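Local coordinates for CRISPR-associated protein CasA/Cse1 (Thermus thermophilus, PDB 4AN8) that forms part of the Cascade ribonucleoprotein complex of type I-E CRISPR immunity, in which it probably contributes to the selection of foreign DNA, at residues V63-L68 against L205-Y210; A216-V221 against V244-A249; K235-G240 against E271-T276; M384-G389 against L432-L437. All coordinates share one frame; numbering follows the deposited sequence.

Interaction 1. Residues V63-L68 against L205-Y210; sequences VLHRAL and LNLVPY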
loop_
_atom_site.group_PDB
_atom_site.type_symbol
_atom_site.label_atom_id
_atom_site.label_comp_id
_atom_site.label_asym_id
_atom_site.label_seq_id
_atom_site.Cartn_x
_atom_site.Cartn_y
_atom_site.Cartn_z
ATOM N N VAL A 63 -9.932 3.451 -14.821
ATOM C CA VAL A 63 -11.117 3.769 -15.591
ATOM C C VAL A 63 -11.397 5.284 -15.633
ATOM O O VAL A 63 -11.665 5.834 -16.698
ATOM C CB VAL A 63 -12.366 3.011 -15.097
ATOM C CG1 VAL A 63 -13.567 3.482 -15.869
ATOM C CG2 VAL A 63 -12.183 1.491 -15.287
ATOM N N LEU A 64 -11.333 5.948 -14.481
ATOM C CA LEU A 64 -11.586 7.388 -14.409
ATOM C C LEU A 64 -10.633 8.200 -15.263
ATOM O O LEU A 64 -11.061 9.073 -16.017
ATOM C CB LEU A 64 -11.506 7.900 -12.969
ATOM C CG LEU A 64 -12.719 7.576 -12.097
ATOM C CD1 LEU A 64 -12.438 7.750 -10.601
ATOM C CD2 LEU A 64 -13.945 8.409 -12.567
ATOM N N HIS A 65 -9.337 7.930 -15.136
ATOM C CA HIS A 65 -8.344 8.660 -15.903
ATOM C C HIS A 65 -8.580 8.552 -17.408
ATOM O O HIS A 65 -8.400 9.516 -18.134
ATOM C CB HIS A 65 -6.943 8.171 -15.581
ATOM C CG HIS A 65 -6.399 8.695 -14.290
ATOM N ND1 HIS A 65 -6.580 10.001 -13.884
ATOM C CD2 HIS A 65 -5.673 8.085 -13.318
ATOM C CE1 HIS A 65 -5.957 10.185 -12.729
ATOM N NE2 HIS A 65 -5.397 9.043 -12.368
ATOM N N ARG A 66 -8.955 7.375 -17.882
ATOM C CA ARG A 66 -9.125 7.193 -19.303
ATOM C C ARG A 66 -10.457 7.791 -19.746
ATOM O O ARG A 66 -10.513 8.519 -20.723
ATOM C CB ARG A 66 -9.032 5.707 -19.665
ATOM C CG ARG A 66 -7.706 5.089 -19.283
ATOM C CD ARG A 66 -6.567 5.821 -19.991
ATOM N NE ARG A 66 -6.575 5.554 -21.429
ATOM C CZ ARG A 66 -5.664 6.033 -22.267
ATOM N NH1 ARG A 66 -4.684 6.806 -21.799
ATOM N NH2 ARG A 66 -5.737 5.739 -23.564
ATOM N N ALA A 67 -11.522 7.494 -19.006
ATOM C CA ALA A 67 -12.842 7.995 -19.360
ATOM C C ALA A 67 -12.906 9.513 -19.344
ATOM O O ALA A 67 -13.568 10.098 -20.183
ATOM C CB ALA A 67 -13.902 7.415 -18.467
ATOM N N LEU A 68 -12.213 10.150 -18.404
ATOM C CA LEU A 68 -12.236 11.610 -18.285
ATOM C C LEU A 68 -11.029 12.244 -18.978
ATOM O O LEU A 68 -10.903 13.460 -19.039
ATOM C CB LEU A 68 -12.281 12.045 -16.815
ATOM C CG LEU A 68 -13.440 11.434 -16.019
ATOM C CD1 LEU A 68 -13.355 11.764 -14.544
ATOM C CD2 LEU A 68 -14.769 11.897 -16.599
ATOM N N LEU A 205 -9.090 12.393 -4.149
ATOM C CA LEU A 205 -7.832 12.597 -3.462
ATOM C C LEU A 205 -6.688 11.797 -4.088
ATOM O O LEU A 205 -5.523 12.077 -3.818
ATOM C CB LEU A 205 -7.970 12.261 -1.975
ATOM C CG LEU A 205 -8.856 13.207 -1.156
ATOM C CD1 LEU A 205 -9.351 12.542 0.118
ATOM C CD2 LEU A 205 -8.128 14.506 -0.865
ATOM N N ASN A 206 -7.019 10.816 -4.932
ATOM C CA ASN A 206 -5.998 9.993 -5.588
ATOM C C ASN A 206 -5.925 10.240 -7.089
ATOM O O ASN A 206 -5.116 9.612 -7.775
ATOM C CB ASN A 206 -6.238 8.498 -5.325
ATOM C CG ASN A 206 -5.895 8.096 -3.902
ATOM O OD1 ASN A 206 -4.769 7.697 -3.623
ATOM N ND2 ASN A 206 -6.863 8.234 -2.989
ATOM N N LEU A 207 -6.761 11.161 -7.583
ATOM C CA LEU A 207 -6.775 11.478 -9.015
ATOM C C LEU A 207 -5.751 12.530 -9.381
ATOM O O LEU A 207 -6.100 13.669 -9.674
ATOM C CB LEU A 207 -8.150 11.941 -9.492
ATOM C CG LEU A 207 -9.181 10.875 -9.829
ATOM C CD1 LEU A 207 -10.490 11.560 -10.187
ATOM C CD2 LEU A 207 -8.702 10.020 -10.978
ATOM N N VAL A 208 -4.487 12.119 -9.383
ATOM C CA VAL A 208 -3.361 12.969 -9.721
ATOM C C VAL A 208 -3.449 13.428 -11.187
ATOM O O VAL A 208 -3.825 12.636 -12.072
ATOM C CB VAL A 208 -2.054 12.192 -9.456
ATOM C CG1 VAL A 208 -0.793 13.031 -9.820
ATOM C CG2 VAL A 208 -2.026 11.712 -7.978
ATOM N N PRO A 209 -3.131 14.713 -11.442
ATOM C CA PRO A 209 -3.231 15.266 -12.803
ATOM C C PRO A 209 -2.612 14.330 -13.798
ATOM O O PRO A 209 -1.507 13.825 -13.584
ATOM C CB PRO A 209 -2.457 16.585 -12.713
ATOM C CG PRO A 209 -2.813 17.063 -11.269
ATOM C CD PRO A 209 -2.904 15.768 -10.429
ATOM N N TYR A 210 -3.350 14.081 -14.872
ATOM C CA TYR A 210 -3.007 13.039 -15.817
ATOM C C TYR A 210 -3.229 13.528 -17.233
ATOM O O TYR A 210 -4.181 14.262 -17.480
ATOM C CB TYR A 210 -3.928 11.856 -15.571
ATOM C CG TYR A 210 -3.840 10.721 -16.582
ATOM C CD1 TYR A 210 -2.793 9.813 -16.539
ATOM C CD2 TYR A 210 -4.839 10.534 -17.540
ATOM C CE1 TYR A 210 -2.709 8.770 -17.437
ATOM C CE2 TYR A 210 -4.774 9.486 -18.444
ATOM C CZ TYR A 210 -3.706 8.603 -18.384
ATOM O OH TYR A 210 -3.619 7.553 -19.265
HETATM O O HOH W 1 -4.205 7.831 -10.004
#
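A sandwich around His65 joins the C-terminal end of helix 50-67 to the loop that follows helix 199-206: Leu207 covers one face of the imidazole and Tyr210 the opposite one. Leu207 CD2 lies over the imidazole face, 3.7 Å from the ring centroid, a CH-pi contact. On the other side the Tyr210 ring forms an offset stack with His65, centroids 4.8 Å apart and planes inclined by 28°. His65 CB, 3.7 Å above the plane of the Tyr210 ring, sits toward the rim. Within the loop, Leu207 is the centre of an inverse gamma turn. The imidazole is also held at both nitrogens: ND1 bonds Gly70 O, and NE2 meets a water at 2.9 Å that donates to Asn206 O. At the next residue, the Arg66 chain bends at chi2 (-59°) and chi3 (-70°), and NH1 donates to Tyr210 OH over 2.8 Å, the oxygen lying near the guanidinium plane. That hydroxyl also bonds Asp215 OD2, while Arg66 NH2 forms a salt bridge with Glu220 and NH1 reaches Pro212 O. Leu64 CB adds apolar packing against Leu207 CD2 at 4.0 Å.

Interaction 2. Residues A216-V221 against V244-A249; sequences APIWEV and VYTWPA
Thr246, the residue at which the chain leaves helix 241-245, meets a type I beta turn formed by Pro217, Ile218, Trp219 and Glu220. Its OG1 accepts the backbone N-H of Ile218 over 2.9 Å with an angle of 154° at the hydrogen. Chi1 of 63° sets OG1 between the backbone N and the carbonyl carbon and leaves CG2 beside the N, so one branch takes the polar partner and the other meets the indole of Trp219. CG2 approaches Trp219 CZ3 to 3.4 Å, the two side chains crossing at about a right angle. Next to this pair Ile218 turns CG1 anti to its own N (chi1 -167°), and its CD1 packs on Pro248 CG at 3.7 Å. Pro248 itself is the centre of an inverse gamma turn. A second shell surrounds these groups. Thr246 OG1 also bonds Thr242 O, one helical turn back, so the hydroxyl has a partner on the helix as well as on the turn. Trp219 NE1 bonds Tyr94 OH, and its indole meets the rings of Phe98 and Phe102, tying the turn to helix 88-98 and the residues after it. The turn is closed by Glu220 N donating to Pro217 O, and Pro217 CB lies over one face of the Trp219 ring, toward the rim and 3.4 Å above the plane of the indole.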
loop_
_atom_site.group_PDB
_atom_site.type_symbol
_atom_site.label_atom_id
_atom_site.label_comp_id
_atom_site.label_asym_id
_atom_site.label_seq_id
_atom_site.Cartn_x
_atom_site.Cartn_y
_atom_site.Cartn_z
ATOM N N ALA A 216 -2.185 3.317 -21.830
ATOM C CA ALA A 216 -3.418 2.622 -22.134
ATOM C C ALA A 216 -3.539 1.507 -21.112
ATOM O O ALA A 216 -2.551 0.848 -20.795
ATOM C CB ALA A 216 -3.367 2.033 -23.574
ATOM N N PRO A 217 -4.737 1.316 -20.575
ATOM C CA PRO A 217 -4.972 0.177 -19.688
ATOM C C PRO A 217 -5.080 -1.101 -20.524
ATOM O O PRO A 217 -5.238 -1.029 -21.759
ATOM C CB PRO A 217 -6.320 0.509 -19.031
ATOM C CG PRO A 217 -7.025 1.412 -20.054
ATOM C CD PRO A 217 -5.911 2.204 -20.714
ATOM N N ILE A 218 -4.998 -2.248 -19.851
ATOM C CA ILE A 218 -4.958 -3.528 -20.519
ATOM C C ILE A 218 -6.139 -3.732 -21.472
ATOM O O ILE A 218 -5.989 -4.400 -22.498
ATOM C CB ILE A 218 -4.903 -4.694 -19.498
ATOM C CG1 ILE A 218 -4.535 -6.024 -20.198
ATOM C CG2 ILE A 218 -6.243 -4.813 -18.713
ATOM C CD1 ILE A 218 -3.125 -6.043 -20.797
ATOM N N TRP A 219 -7.303 -3.156 -21.163
ATOM C CA TRP A 219 -8.482 -3.383 -22.001
ATOM C C TRP A 219 -8.545 -2.511 -23.268
ATOM O O TRP A 219 -9.422 -2.718 -24.106
ATOM C CB TRP A 219 -9.775 -3.236 -21.189
ATOM C CG TRP A 219 -9.893 -1.902 -20.526
ATOM C CD1 TRP A 219 -10.321 -0.741 -21.104
ATOM C CD2 TRP A 219 -9.562 -1.575 -19.175
ATOM N NE1 TRP A 219 -10.258 0.295 -20.201
ATOM C CE2 TRP A 219 -9.815 -0.197 -19.000
ATOM C CE3 TRP A 219 -9.066 -2.302 -18.097
ATOM C CZ2 TRP A 219 -9.609 0.455 -17.791
ATOM C CZ3 TRP A 219 -8.859 -1.633 -16.873
ATOM C CH2 TRP A 219 -9.128 -0.283 -16.743
ATOM N N GLU A 220 -7.618 -1.563 -23.409
ATOM C CA GLU A 220 -7.551 -0.691 -24.579
ATOM C C GLU A 220 -6.582 -1.210 -25.656
ATOM O O GLU A 220 -6.438 -0.600 -26.714
ATOM C CB GLU A 220 -7.157 0.749 -24.189
ATOM C CG GLU A 220 -8.296 1.614 -23.616
ATOM C CD GLU A 220 -7.894 3.071 -23.487
ATOM O OE1 GLU A 220 -7.084 3.528 -24.319
ATOM O OE2 GLU A 220 -8.371 3.771 -22.561
ATOM N N VAL A 221 -5.911 -2.319 -25.365
ATOM C CA VAL A 221 -5.007 -2.954 -26.306
ATOM C C VAL A 221 -5.544 -4.369 -26.592
ATOM O O VAL A 221 -6.442 -4.849 -25.898
ATOM C CB VAL A 221 -3.537 -2.967 -25.788
ATOM C CG1 VAL A 221 -3.056 -1.557 -25.498
ATOM C CG2 VAL A 221 -3.384 -3.820 -24.547
ATOM N N VAL A 244 0.377 0.572 -15.969
ATOM C CA VAL A 244 0.882 0.017 -14.726
ATOM C C VAL A 244 -0.216 -0.377 -13.716
ATOM O O VAL A 244 -0.132 -1.433 -13.133
ATOM C CB VAL A 244 1.974 0.902 -14.130
ATOM C CG1 VAL A 244 2.428 0.354 -12.762
ATOM C CG2 VAL A 244 3.151 0.930 -15.103
ATOM N N TYR A 245 -1.253 0.441 -13.557
ATOM C CA TYR A 245 -2.412 0.094 -12.712
ATOM C C TYR A 245 -3.092 -1.212 -13.134
ATOM O O TYR A 245 -3.716 -1.901 -12.323
ATOM C CB TYR A 245 -3.478 1.196 -12.787
ATOM C CG TYR A 245 -3.212 2.434 -11.947
ATOM C CD1 TYR A 245 -2.038 2.571 -11.181
ATOM C CD2 TYR A 245 -4.135 3.471 -11.928
ATOM C CE1 TYR A 245 -1.822 3.704 -10.415
ATOM C CE2 TYR A 245 -3.928 4.607 -11.163
ATOM C CZ TYR A 245 -2.784 4.721 -10.410
ATOM O OH TYR A 245 -2.607 5.867 -9.675
ATOM N N THR A 246 -3.023 -1.528 -14.420
ATOM C CA THR A 246 -3.713 -2.705 -14.913
ATOM C C THR A 246 -2.740 -3.703 -15.532
ATOM O O THR A 246 -3.100 -4.455 -16.414
ATOM C CB THR A 246 -4.778 -2.307 -15.955
ATOM O OG1 THR A 246 -4.133 -1.716 -17.092
ATOM C CG2 THR A 246 -5.812 -1.308 -15.329
ATOM N N TRP A 247 -1.503 -3.696 -15.052
ATOM C CA TRP A 247 -0.470 -4.554 -15.600
ATOM C C TRP A 247 -0.819 -6.053 -15.612
ATOM O O TRP A 247 -1.241 -6.613 -14.588
ATOM C CB TRP A 247 0.801 -4.363 -14.786
ATOM C CG TRP A 247 2.000 -4.919 -15.441
ATOM C CD1 TRP A 247 2.546 -6.157 -15.244
ATOM C CD2 TRP A 247 2.808 -4.271 -16.438
ATOM N NE1 TRP A 247 3.653 -6.314 -16.054
ATOM C CE2 TRP A 247 3.833 -5.167 -16.792
ATOM C CE3 TRP A 247 2.756 -3.020 -17.062
ATOM C CZ2 TRP A 247 4.812 -4.847 -17.735
ATOM C CZ3 TRP A 247 3.723 -2.705 -18.004
ATOM C CH2 TRP A 247 4.738 -3.621 -18.334
ATOM N N PRO A 248 -0.580 -6.734 -16.761
ATOM C CA PRO A 248 -0.777 -8.190 -16.786
ATOM C C PRO A 248 0.469 -8.964 -16.337
ATOM O O PRO A 248 1.261 -9.390 -17.177
ATOM C CB PRO A 248 -1.069 -8.466 -18.264
ATOM C CG PRO A 248 -0.221 -7.454 -18.980
ATOM C CD PRO A 248 -0.208 -6.204 -18.088
ATOM N N ALA A 249 0.638 -9.163 -15.027
ATOM C CA ALA A 249 1.876 -9.741 -14.499
ATOM C C ALA A 249 1.974 -11.248 -14.719
ATOM O O ALA A 249 3.071 -11.804 -14.794
ATOM C CB ALA A 249 2.008 -9.436 -13.037
#

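Interaction 3. Residues K235-G240 against E271-T276; sequences KWPLTG and EPLEAT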
loop_
_atom_site.group_PDB
_atom_site.type_symbol
_atom_site.label_atom_id
_atom_site.label_comp_id
_atom_site.label_asym_id
_atom_site.label_seq_id
_atom_site.Cartn_x
_atom_site.Cartn_y
_atom_site.Cartn_z
ATOM N N LYS A 235 7.575 -8.074 -23.938
ATOM C CA LYS A 235 8.238 -7.288 -22.915
ATOM C C LYS A 235 7.818 -5.856 -23.081
ATOM O O LYS A 235 7.894 -5.304 -24.179
ATOM C CB LYS A 235 9.749 -7.418 -23.056
ATOM C CG LYS A 235 10.203 -8.850 -23.184
ATOM C CD LYS A 235 11.701 -8.952 -23.321
ATOM C CE LYS A 235 12.118 -10.402 -23.455
ATOM N NZ LYS A 235 11.439 -11.048 -24.642
ATOM N N TRP A 236 7.337 -5.255 -22.000
ATOM C CA TRP A 236 6.864 -3.879 -22.056
ATOM C C TRP A 236 7.636 -3.048 -21.058
ATOM O O TRP A 236 7.852 -3.473 -19.923
ATOM C CB TRP A 236 5.389 -3.758 -21.678
ATOM C CG TRP A 236 4.410 -4.312 -22.625
ATOM C CD1 TRP A 236 4.641 -4.759 -23.898
ATOM C CD2 TRP A 236 3.002 -4.490 -22.382
ATOM N NE1 TRP A 236 3.459 -5.199 -24.456
ATOM C CE2 TRP A 236 2.444 -5.051 -23.546
ATOM C CE3 TRP A 236 2.165 -4.239 -21.282
ATOM C CZ2 TRP A 236 1.091 -5.366 -23.648
ATOM C CZ3 TRP A 236 0.812 -4.540 -21.391
ATOM C CH2 TRP A 236 0.293 -5.102 -22.558
ATOM N N PRO A 237 8.034 -1.846 -21.473
ATOM C CA PRO A 237 8.590 -0.940 -20.470
ATOM C C PRO A 237 7.509 -0.680 -19.432
ATOM O O PRO A 237 6.350 -0.587 -19.790
ATOM C CB PRO A 237 8.948 0.314 -21.272
ATOM C CG PRO A 237 8.202 0.189 -22.588
ATOM C CD PRO A 237 7.998 -1.274 -22.832
ATOM N N LEU A 238 7.888 -0.624 -18.159
ATOM C CA LEU A 238 6.951 -0.459 -17.058
ATOM C C LEU A 238 6.664 1.018 -16.884
ATOM O O LEU A 238 7.186 1.676 -15.983
ATOM C CB LEU A 238 7.565 -1.052 -15.781
ATOM C CG LEU A 238 6.755 -1.290 -14.505
ATOM C CD1 LEU A 238 5.621 -2.308 -14.747
ATOM C CD2 LEU A 238 7.698 -1.775 -13.366
ATOM N N THR A 239 5.845 1.558 -17.777
ATOM C CA THR A 239 5.557 2.978 -17.757
ATOM C C THR A 239 4.128 3.206 -18.199
ATOM O O THR A 239 3.514 2.324 -18.785
ATOM C CB THR A 239 6.517 3.746 -18.705
ATOM O OG1 THR A 239 6.285 5.146 -18.563
ATOM C CG2 THR A 239 6.308 3.331 -20.195
ATOM N N GLY A 240 3.596 4.392 -17.949
ATOM C CA GLY A 240 2.200 4.653 -18.254
ATOM C C GLY A 240 1.347 4.337 -17.041
ATOM O O GLY A 240 1.273 3.186 -16.606
ATOM N N GLU A 271 6.634 -9.315 -19.544
ATOM C CA GLU A 271 7.889 -8.952 -18.873
ATOM C C GLU A 271 8.046 -7.456 -18.689
ATOM O O GLU A 271 8.031 -6.721 -19.658
ATOM C CB GLU A 271 9.091 -9.459 -19.667
ATOM C CG GLU A 271 9.253 -10.942 -19.635
ATOM C CD GLU A 271 9.922 -11.403 -18.367
ATOM O OE1 GLU A 271 10.913 -10.751 -17.966
ATOM O OE2 GLU A 271 9.462 -12.405 -17.774
ATOM N N PRO A 272 8.237 -7.012 -17.440
ATOM C CA PRO A 272 8.448 -5.589 -17.151
ATOM C C PRO A 272 9.854 -5.142 -17.539
ATOM O O PRO A 272 10.823 -5.721 -17.083
ATOM C CB PRO A 272 8.263 -5.515 -15.625
ATOM C CG PRO A 272 8.691 -6.882 -15.139
ATOM C CD PRO A 272 8.265 -7.848 -16.223
ATOM N N LEU A 273 9.962 -4.147 -18.402
ATOM C CA LEU A 273 11.256 -3.555 -18.709
ATOM C C LEU A 273 11.445 -2.287 -17.885
ATOM O O LEU A 273 10.477 -1.570 -17.613
ATOM C CB LEU A 273 11.361 -3.225 -20.194
ATOM C CG LEU A 273 11.329 -4.420 -21.149
ATOM C CD1 LEU A 273 11.467 -3.977 -22.602
ATOM C CD2 LEU A 273 12.425 -5.418 -20.775
ATOM N N GLU A 274 12.687 -2.008 -17.498
ATOM C CA GLU A 274 12.995 -0.841 -16.667
ATOM C C GLU A 274 12.610 0.478 -17.338
ATOM O O GLU A 274 12.804 0.656 -18.533
ATOM C CB GLU A 274 14.475 -0.827 -16.257
ATOM C CG GLU A 274 14.904 -2.040 -15.430
ATOM C CD GLU A 274 16.219 -1.825 -14.685
ATOM O OE1 GLU A 274 16.291 -0.879 -13.870
ATOM O OE2 GLU A 274 17.175 -2.602 -14.911
ATOM N N ALA A 275 12.054 1.398 -16.560
ATOM C CA ALA A 275 11.674 2.697 -17.085
ATOM C C ALA A 275 11.718 3.721 -15.972
ATOM O O ALA A 275 11.882 3.369 -14.804
ATOM C CB ALA A 275 10.290 2.640 -17.711
ATOM N N THR A 276 11.584 4.994 -16.330
ATOM C CA THR A 276 11.656 6.065 -15.337
ATOM C C THR A 276 10.364 6.225 -14.507
ATOM O O THR A 276 10.395 6.676 -13.357
ATOM C CB THR A 276 12.072 7.401 -15.985
ATOM O OG1 THR A 276 11.118 7.767 -16.989
ATOM C CG2 THR A 276 13.417 7.252 -16.656
HETATM O O HOH W 2 8.605 6.178 -18.178
#
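Among the flat groups that meet here are the carbonyl units of Trp236, Glu271 and Leu273, which join strand 235-237 in parallel to the end of strand 261-273. Glu271 O receives Trp236 N nearly along the C=O axis, at 2.8 Å. Leu273 N donates to Trp236 O over 2.7 Å from above the carbonyl plane, 36° out of it. Leu238 N, by contrast, donates to Leu273 O in the carbonyl plane. The indole of Trp236 and the ring of Pro272 lie on one face of this small mixed sheet; the indole also touches Pro248 and Arg243. Lys235, Pro237, Glu271 and Leu273 occupy the other face. There Lys235 and Glu271 run side by side in the same direction, with Lys235 CG 3.7 Å from Glu271 CB. Their charged ends do not touch: Lys235 NZ bonds Ala232 O instead. On the same face Leu273 packs on Lys235, CD1 3.9 Å from Lys235 CB. The strands diverge only moderately, their short axes making an angle of 34°. Beyond the paired strands, Leu238 is the centre of an inverse gamma turn. Its CG is anti to the backbone N (chi1 -168°), and CD1 reaches Pro272 CB at 4.2 Å; the side chain also packs on Trp247 and Val244. Ala275 CB then fits against the turn, touching Leu238 O and Thr239 CB. At the far end a water joins the two threonine hydroxyls, 2.6 Å from Thr239 OG1 and 3.2 Å from Thr276 OG1.

Interaction 4. Residues M384-G389 against L432-L437; sequences MAEELG and LYWHAL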
loop_
_atom_site.group_PDB
_atom_site.type_symbol
_atom_site.label_atom_id
_atom_site.label_comp_id
_atom_site.label_asym_id
_atom_site.label_seq_id
_atom_site.Cartn_x
_atom_site.Cartn_y
_atom_site.Cartn_z
ATOM N N MET A 384 15.095 12.958 16.851
ATOM C CA MET A 384 15.063 12.721 18.285
ATOM C C MET A 384 14.705 11.267 18.564
ATOM O O MET A 384 15.438 10.571 19.275
ATOM C CB MET A 384 14.056 13.651 18.960
ATOM C CG MET A 384 14.420 15.121 18.856
ATOM S SD MET A 384 13.033 16.245 19.145
ATOM C CE MET A 384 12.509 15.721 20.777
ATOM N N ALA A 385 13.588 10.798 17.995
ATOM C CA ALA A 385 13.097 9.464 18.283
ATOM C C ALA A 385 14.139 8.423 17.893
ATOM O O ALA A 385 14.350 7.453 18.628
ATOM C CB ALA A 385 11.747 9.214 17.612
ATOM N N GLU A 386 14.844 8.643 16.783
ATOM C CA GLU A 386 15.888 7.684 16.375
ATOM C C GLU A 386 17.119 7.705 17.280
ATOM O O GLU A 386 17.740 6.665 17.518
ATOM C CB GLU A 386 16.322 7.857 14.904
ATOM C CG GLU A 386 15.236 7.560 13.858
ATOM C CD GLU A 386 14.920 6.065 13.694
ATOM O OE1 GLU A 386 15.716 5.214 14.140
ATOM O OE2 GLU A 386 13.863 5.736 13.112
ATOM N N GLU A 387 17.488 8.877 17.772
ATOM C CA GLU A 387 18.679 8.974 18.596
ATOM C C GLU A 387 18.425 8.280 19.934
ATOM O O GLU A 387 19.247 7.507 20.415
ATOM C CB GLU A 387 19.082 10.435 18.805
ATOM C CG GLU A 387 19.722 11.070 17.575
ATOM C CD GLU A 387 20.124 12.525 17.784
ATOM O OE1 GLU A 387 19.977 13.034 18.923
ATOM O OE2 GLU A 387 20.586 13.156 16.804
ATOM N N LEU A 388 17.268 8.558 20.520
ATOM C CA LEU A 388 16.894 7.944 21.768
ATOM C C LEU A 388 16.823 6.421 21.595
ATOM O O LEU A 388 17.380 5.668 22.407
ATOM C CB LEU A 388 15.573 8.532 22.242
ATOM C CG LEU A 388 14.959 7.893 23.474
ATOM C CD1 LEU A 388 15.990 7.864 24.587
ATOM C CD2 LEU A 388 13.748 8.667 23.883
ATOM N N GLY A 389 16.193 5.971 20.506
ATOM C CA GLY A 389 16.017 4.550 20.254
ATOM C C GLY A 389 17.341 3.846 20.068
ATOM O O GLY A 389 17.484 2.661 20.390
ATOM N N LEU A 432 8.992 -1.948 23.400
ATOM C CA LEU A 432 7.989 -1.098 24.049
ATOM C C LEU A 432 8.157 0.390 23.751
ATOM O O LEU A 432 7.179 1.113 23.604
ATOM C CB LEU A 432 7.933 -1.341 25.559
ATOM C CG LEU A 432 6.962 -2.448 25.956
ATOM C CD1 LEU A 432 7.627 -3.792 25.774
ATOM C CD2 LEU A 432 6.497 -2.271 27.395
ATOM N N TYR A 433 9.398 0.851 23.680
ATOM C CA TYR A 433 9.656 2.220 23.255
ATOM C C TYR A 433 8.920 2.478 21.924
ATOM O O TYR A 433 8.077 3.359 21.830
ATOM C CB TYR A 433 11.163 2.421 23.105
ATOM C CG TYR A 433 11.574 3.750 22.512
ATOM C CD1 TYR A 433 11.328 4.937 23.189
ATOM C CD2 TYR A 433 12.227 3.817 21.283
ATOM C CE1 TYR A 433 11.705 6.155 22.661
ATOM C CE2 TYR A 433 12.617 5.048 20.744
ATOM C CZ TYR A 433 12.355 6.205 21.439
ATOM O OH TYR A 433 12.727 7.427 20.931
ATOM N N TRP A 434 9.236 1.687 20.903
ATOM C CA TRP A 434 8.637 1.872 19.578
ATOM C C TRP A 434 7.121 1.654 19.563
ATOM O O TRP A 434 6.378 2.429 18.965
ATOM C CB TRP A 434 9.340 0.992 18.549
ATOM C CG TRP A 434 10.719 1.482 18.286
ATOM C CD1 TRP A 434 11.882 0.839 18.568
ATOM C CD2 TRP A 434 11.085 2.752 17.715
ATOM N NE1 TRP A 434 12.949 1.622 18.195
ATOM C CE2 TRP A 434 12.482 2.796 17.661
ATOM C CE3 TRP A 434 10.357 3.842 17.224
ATOM C CZ2 TRP A 434 13.181 3.907 17.153
ATOM C CZ3 TRP A 434 11.047 4.940 16.715
ATOM C CH2 TRP A 434 12.443 4.964 16.682
ATOM N N HIS A 435 6.659 0.620 20.249
ATOM C CA HIS A 435 5.223 0.393 20.360
ATOM C C HIS A 435 4.501 1.586 20.984
ATOM O O HIS A 435 3.417 1.983 20.539
ATOM C CB HIS A 435 4.924 -0.867 21.163
ATOM C CG HIS A 435 3.462 -1.155 21.283
ATOM N ND1 HIS A 435 2.853 -2.193 20.615
ATOM C CD2 HIS A 435 2.483 -0.518 21.969
ATOM C CE1 HIS A 435 1.560 -2.194 20.896
ATOM N NE2 HIS A 435 1.311 -1.187 21.714
ATOM N N ALA A 436 5.094 2.165 22.017
ATOM C CA ALA A 436 4.488 3.337 22.637
ATOM C C ALA A 436 4.425 4.492 21.664
ATOM O O ALA A 436 3.444 5.234 21.640
ATOM C CB ALA A 436 5.252 3.745 23.877
ATOM N N LEU A 437 5.483 4.663 20.870
ATOM C CA LEU A 437 5.541 5.761 19.888
ATOM C C LEU A 437 4.574 5.553 18.705
ATOM O O LEU A 437 4.055 6.523 18.149
ATOM C CB LEU A 437 6.969 5.937 19.384
ATOM C CG LEU A 437 7.971 6.415 20.445
ATOM C CD1 LEU A 437 9.292 6.720 19.768
ATOM C CD2 LEU A 437 7.449 7.653 21.150
HETATM O O HOH W 3 15.629 1.127 19.049
#
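Tyr433 sends its phenol across to helix 372-403, where OH donates to Ala385 O over 2.8 Å. The hydroxyl lies in the carbonyl plane, on a lone pair, with a C=O...donor angle of 113°; the helical N-H of Gly389 uses the same oxygen, so two donors grip it. Chi1 of 173° puts Tyr433 CG anti to its N, directing the ring toward the other helix. Leu388 likewise has CG anti to N, and its side chain crosses the phenol obliquely, with CD2 3.5 Å from Tyr433 CE1 and CB 3.3 Å from OH. The two helices run antiparallel, at 160° and 11.3 Å between the segment axes, within a helical bundle to which helix 453-476 adds Leu461, packed on both Ala385 and Tyr433. Gly389 presents bare backbone here: its CA sits 3.5 Å from Tyr433 CE2 and also approaches Trp434 CZ2. Trp434 instead has CG anti to the carbonyl carbon, beside the backbone N, and Tyr433 CD2 stands over the centre of one indole face. Glu386 bends at chi2, and its carboxylate comes within 3.9 Å (OE2) of Trp434 CH2. Arg305 joins this corner, salt-bridged to Glu386 OE1 and forming a cation-pi pair with the indole. Trp434 NE1 donates to a water that in turn donates to Gly389 O, and Leu437 CD1 lies 4.1 Å from Ala385 CB.

Overall arrangement
From the N terminus, interaction 1 is the first to close, returning the chain to helix 50-67 after a long excursion of 136 residues. Interactions 2 and 3 follow and cross: 216-221 opens, 235-240 opens, 244-249 closes the first loop and 271-276 the second, so strand 235-237 and helix 241-245 are shared out between them. The three form one region. Arg66 of interaction 1 is salt-bridged to Glu220 of interaction 2, and Trp247 of interaction 2 packs on Trp236, Leu238 and Pro272 of interaction 3. Interaction 4 closes a loop of 42 residues between helices 372-403 and 429-446 on the opposite side of the chain's centre, its centre about 39 Å from that of interaction 1.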